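PDB 3URF: tumor necrosis factor receptor superfamily member 11B from Homo sapiens, which acts as a secreted decoy receptor for the cytokine RANKL, neutralising its function in osteoclast formation and so restraining osteoclast activation. Local coordinates for residues 130-134 and 135-139. Sequence-based numbering, arbitrary orientation.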
loop_
_atom_site.group_PDB
_atom_site.type_symbol
_atom_site.label_atom_id
_atom_site.label_comp_id
_atom_site.label_asym_id
_atom_site.label_seq_id
_atom_site.Cartn_x
_atom_site.Cartn_y
_atom_site.Cartn_z
ATOM N N SER B 130 8.404 10.590 45.648
ATOM C CA SER B 130 7.327 11.421 45.100
ATOM C C SER B 130 5.965 10.844 45.499
ATOM O O SER B 130 5.706 9.662 45.285
ATOM C CB SER B 130 7.434 11.555 43.573
ATOM O OG SER B 130 8.274 10.549 43.043
ATOM N N ASN B 131 5.102 11.680 46.077
ATOM C CA ASN B 131 3.782 11.223 46.525
ATOM C C ASN B 131 2.705 11.143 45.425
ATOM O O ASN B 131 1.567 10.751 45.692
ATOM C CB ASN B 131 3.281 12.057 47.724
ATOM C CG ASN B 131 3.099 13.540 47.391
ATOM O OD1 ASN B 131 2.830 13.905 46.244
ATOM N ND2 ASN B 131 3.236 14.403 48.404
ATOM N N GLU B 132 3.060 11.491 44.188
ATOM C CA GLU B 132 2.046 11.661 43.147
ATOM C C GLU B 132 2.392 11.104 41.771
ATOM O O GLU B 132 3.533 10.727 41.489
ATOM C CB GLU B 132 1.725 13.141 42.988
ATOM C CG GLU B 132 2.942 13.973 42.652
ATOM C CD GLU B 132 2.635 15.448 42.636
ATOM O OE1 GLU B 132 3.589 16.259 42.644
ATOM O OE2 GLU B 132 1.431 15.790 42.623
ATOM N N THR B 133 1.369 11.059 40.921
ATOM C CA THR B 133 1.549 10.765 39.509
ATOM C C THR B 133 1.548 12.096 38.785
ATOM O O THR B 133 0.503 12.739 38.655
ATOM C CB THR B 133 0.412 9.898 38.945
ATOM O OG1 THR B 133 -0.311 9.290 40.020
ATOM C CG2 THR B 133 0.971 8.813 38.033
ATOM N N SER B 134 2.726 12.518 38.342
ATOM C CA SER B 134 2.878 13.791 37.659
ATOM C C SER B 134 3.734 13.614 36.423
ATOM O O SER B 134 4.657 12.807 36.414
ATOM C CB SER B 134 3.522 14.821 38.583
ATOM O OG SER B 134 3.909 15.981 37.863
ATOM N N SER B 135 3.430 14.358 35.372
ATOM C CA SER B 135 4.263 14.299 34.189
ATOM C C SER B 135 5.358 15.350 34.308
ATOM O O SER B 135 6.267 15.402 33.480
ATOM C CB SER B 135 3.426 14.487 32.908
ATOM O OG SER B 135 3.172 15.856 32.615
ATOM N N LYS B 136 5.281 16.177 35.351
ATOM C CA LYS B 136 6.203 17.305 35.489
ATOM C C LYS B 136 7.115 17.240 36.716
ATOM O O LYS B 136 8.256 17.708 36.672
ATOM C CB LYS B 136 5.433 18.628 35.503
ATOM C CG LYS B 136 4.215 18.642 34.595
ATOM C CD LYS B 136 3.807 20.063 34.220
ATOM C CE LYS B 136 4.891 20.741 33.392
ATOM N NZ LYS B 136 4.349 21.850 32.553
ATOM N N ALA B 137 6.610 16.658 37.799
ATOM C CA ALA B 137 7.267 16.741 39.101
ATOM C C ALA B 137 8.457 15.794 39.270
ATOM O O ALA B 137 8.337 14.593 39.017
ATOM C CB ALA B 137 6.252 16.509 40.199
ATOM N N PRO B 138 9.605 16.340 39.720
ATOM C CA PRO B 138 10.854 15.603 39.965
ATOM C C PRO B 138 10.813 14.805 41.266
ATOM O O PRO B 138 9.870 14.949 42.051
ATOM C CB PRO B 138 11.904 16.719 40.104
ATOM C CG PRO B 138 11.204 18.007 39.720
ATOM C CD PRO B 138 9.757 17.775 40.009
ATOM N N CYS B 139 11.827 13.970 41.481
ATOM C CA CYS B 139 12.040 13.326 42.778
ATOM C C CYS B 139 12.559 14.355 43.768
ATOM O O CYS B 139 13.626 14.941 43.562
ATOM C CB CYS B 139 13.046 12.177 42.664
ATOM S SG CYS B 139 12.370 10.600 42.031
#
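Ser-134 accepts two backbone hydrogen bonds on its hydroxyl oxygen, one from the amide of Ala-137, N to OG 2.8 Å, and one from Lys-136, N to OG 2.9 Å. Both are fairly straight, with N-H...O angles of 153° and 154°. The hydroxyl reaches these amides because OG stands opposite the backbone nitrogen (chi1 169°) and lies beside the carbonyl carbon, over the turn that follows. The bond from Lys-136, two residues on, makes an ST turn, and the amide of Ala-137 adds a second donor to the same oxygen. The backbone of Ser-134 also hydrogen-bonds to Cys-103 and that of Ala-137 to Val-109, tying the turn to the preceding repeat.

Around this grip the packing is light. The methyl of Ala-137 sits against the serine side chain, CB to CB 3.6 Å. Next to it, the extended Glu-132 chain brings OE1, which also makes a long, weak ion pair with Arg-140, to 3.6 Å from CB of Ala-137. At the base of the loop, Ser-130 and Cys-139 come back together with CA atoms 5.6 Å apart; Ser-130 OG hydrogen-bonds to the backbone carbonyl oxygen of Phe-107, and Cys-139 is disulfide-linked to Cys-124.

Without the hydroxyl, as with an alanine here, the amides of Lys-136 and Ala-137 would probably lose their shared acceptor and the turn would be less firmly fixed. One hydroxyl thus satisfies two successive backbone amides and helps hold the turn in this loop of the fourth cysteine-rich repeat.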